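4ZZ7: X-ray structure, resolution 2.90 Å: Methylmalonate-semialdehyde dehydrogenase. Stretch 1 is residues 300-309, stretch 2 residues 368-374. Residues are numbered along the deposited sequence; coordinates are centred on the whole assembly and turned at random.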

# COMPACT_ATOMS: atom_id res chain seq x y z
N LEU A 300 24.90 2.58 -36.61
CA LEU A 300 25.11 3.37 -35.40
C LEU A 300 26.33 4.28 -35.56
O LEU A 300 26.18 5.49 -35.49
CB LEU A 300 25.31 2.45 -34.17
CG LEU A 300 25.52 3.05 -32.77
CD1 LEU A 300 24.27 3.75 -32.33
CD2 LEU A 300 25.90 2.04 -31.70
N VAL A 301 27.50 3.69 -35.80
CA VAL A 301 28.75 4.47 -35.88
C VAL A 301 28.67 5.54 -36.98
O VAL A 301 29.13 6.67 -36.79
CB VAL A 301 30.01 3.58 -36.07
CG1 VAL A 301 31.27 4.43 -36.25
CG2 VAL A 301 30.18 2.69 -34.86
N SER A 302 28.08 5.17 -38.11
CA SER A 302 27.88 6.11 -39.21
C SER A 302 27.14 7.34 -38.71
O SER A 302 27.69 8.44 -38.64
CB SER A 302 27.12 5.42 -40.35
OG SER A 302 26.65 6.35 -41.32
N LYS A 303 25.91 7.13 -38.29
CA LYS A 303 25.02 8.24 -37.89
C LYS A 303 25.47 9.01 -36.66
O LYS A 303 25.21 10.20 -36.55
CB LYS A 303 23.62 7.69 -37.63
CG LYS A 303 23.01 7.08 -38.86
CD LYS A 303 21.54 6.84 -38.71
CE LYS A 303 20.99 6.12 -39.93
NZ LYS A 303 19.52 6.28 -40.05
N MET A 304 26.12 8.30 -35.74
CA MET A 304 26.63 8.88 -34.51
C MET A 304 27.76 9.83 -34.82
O MET A 304 27.80 10.91 -34.25
CB MET A 304 27.08 7.79 -33.54
CG MET A 304 27.25 8.23 -32.10
SD MET A 304 25.79 8.87 -31.21
CE MET A 304 26.14 10.61 -31.27
N THR A 305 28.67 9.43 -35.73
CA THR A 305 29.77 10.29 -36.20
C THR A 305 29.23 11.59 -36.75
O THR A 305 29.77 12.66 -36.46
CB THR A 305 30.66 9.64 -37.30
OG1 THR A 305 31.26 8.43 -36.82
CG2 THR A 305 31.79 10.57 -37.71
N GLN A 306 28.17 11.50 -37.54
CA GLN A 306 27.58 12.67 -38.19
C GLN A 306 26.99 13.65 -37.19
O GLN A 306 27.38 14.82 -37.17
CB GLN A 306 26.50 12.26 -39.21
CG GLN A 306 27.05 11.66 -40.50
CD GLN A 306 27.63 12.68 -41.47
OE1 GLN A 306 27.85 13.85 -41.14
NE2 GLN A 306 27.89 12.23 -42.69
N ALA A 307 26.08 13.17 -36.35
CA ALA A 307 25.45 14.00 -35.31
C ALA A 307 26.44 14.61 -34.30
O ALA A 307 26.19 15.69 -33.76
CB ALA A 307 24.40 13.20 -34.56
N MET A 308 27.55 13.90 -34.07
CA MET A 308 28.58 14.31 -33.14
C MET A 308 29.40 15.50 -33.64
O MET A 308 30.02 16.20 -32.83
CB MET A 308 29.49 13.12 -32.83
CG MET A 308 29.97 13.07 -31.40
SD MET A 308 31.01 11.64 -31.07
CE MET A 308 29.86 10.36 -31.44
N GLN A 309 29.39 15.73 -34.96
CA GLN A 309 30.08 16.89 -35.55
C GLN A 309 29.47 18.22 -35.12
O GLN A 309 30.17 19.22 -35.06
CB GLN A 309 30.20 16.79 -37.10
CG GLN A 309 31.64 16.67 -37.62
CD GLN A 309 32.21 15.26 -37.47
OE1 GLN A 309 31.71 14.33 -38.08
NE2 GLN A 309 33.27 15.10 -36.67
N GLY A 368 36.59 16.81 -25.47
CA GLY A 368 35.55 16.84 -26.47
C GLY A 368 34.89 15.50 -26.57
O GLY A 368 35.45 14.49 -26.17
N GLY A 369 33.70 15.48 -27.15
CA GLY A 369 32.95 14.23 -27.29
C GLY A 369 33.68 13.26 -28.20
O GLY A 369 33.95 13.58 -29.34
N THR A 370 34.01 12.08 -27.68
CA THR A 370 34.78 11.09 -28.42
C THR A 370 33.97 9.81 -28.64
O THR A 370 33.17 9.44 -27.79
CB THR A 370 36.12 10.75 -27.72
OG1 THR A 370 35.97 9.60 -26.89
CG2 THR A 370 36.62 11.89 -26.89
N LEU A 371 34.21 9.15 -29.77
CA LEU A 371 33.59 7.86 -30.11
C LEU A 371 34.70 6.85 -30.29
O LEU A 371 35.63 7.11 -31.06
CB LEU A 371 32.81 7.98 -31.40
CG LEU A 371 31.58 7.09 -31.53
CD1 LEU A 371 30.99 7.22 -32.92
CD2 LEU A 371 31.90 5.64 -31.28
N ILE A 372 34.63 5.72 -29.58
CA ILE A 372 35.59 4.61 -29.75
C ILE A 372 34.82 3.43 -30.35
O ILE A 372 33.69 3.18 -29.95
CB ILE A 372 36.24 4.21 -28.42
CG1 ILE A 372 36.88 5.44 -27.77
CG2 ILE A 372 37.31 3.18 -28.67
CD1 ILE A 372 37.48 5.21 -26.40
N ASP A 373 35.40 2.73 -31.32
CA ASP A 373 34.71 1.60 -31.98
C ASP A 373 35.59 0.36 -31.84
O ASP A 373 36.79 0.47 -31.55
CB ASP A 373 34.38 1.96 -33.46
CG ASP A 373 33.40 0.97 -34.16
OD1 ASP A 373 32.74 0.12 -33.53
OD2 ASP A 373 33.30 1.03 -35.41
N HIS A 374 34.97 -0.81 -32.00
CA HIS A 374 35.67 -2.12 -31.89
C HIS A 374 36.35 -2.32 -30.53
O HIS A 374 37.52 -2.70 -30.47
CB HIS A 374 36.68 -2.32 -33.03
CG HIS A 374 36.09 -2.11 -34.39
ND1 HIS A 374 36.40 -1.02 -35.17
CD2 HIS A 374 35.17 -2.83 -35.08
CE1 HIS A 374 35.71 -1.09 -36.30
NE2 HIS A 374 34.96 -2.17 -36.27

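One methyl group, CD1 of Leu-371, gathers most of this contact: four helix residues, Val-301, Met-304, Thr-305 and Met-308, approach it, and no hydrogen bond crosses between the two stretches. The helix of stretch 1 runs nearly antiparallel to strand 370-373, with an angle of 165° between their N-to-C directions and a closest axial approach of 9.8 Å. The register follows the turns of the helix: the CA atoms of Val-301 and Asp-373 lie 7.7 Å apart, those of Thr-305 and Leu-371 7.6 Å, and those of Met-308 and Gly-369 7.3 Å. Strand alternation points Leu-371 and Asp-373 toward the helix and Thr-370 away.

Leu-371 is the most covered residue of the contact. CD1 of Leu-371 lies 3.7 Å from CE of Met-308, 4.0 Å from CG of Met-304 and 4.4 Å from CG1 of Val-301, apolar contacts that keep these surfaces from water. CD1 of Leu-371 also lies 4.1 Å from OG1 of Thr-305, whose hydroxyl donates a hydrogen bond to Val-301 O at 2.8 Å, one turn back in the helix. Val-301 O also accepts the backbone hydrogen bond from Thr-305 N at 3.0 Å.

At one end of the contact, Met-308 reaches the backbone before the leucine, its SD 3.9 Å from Gly-369 O. Gly-369 has no side chain; a CB there would point toward the helix and lie about 4.2 Å from Met-308 CG. At the other end, Val-301 CG2 packs 3.6 Å from OD2 of Asp-373, a van der Waals contact between a methyl and a carboxylate. Both carboxylate oxygens are hydrogen-bonded elsewhere in the structure, and Asp-373 OD1 also accepts a weak hydrogen bond from His-374 N at 2.9 Å.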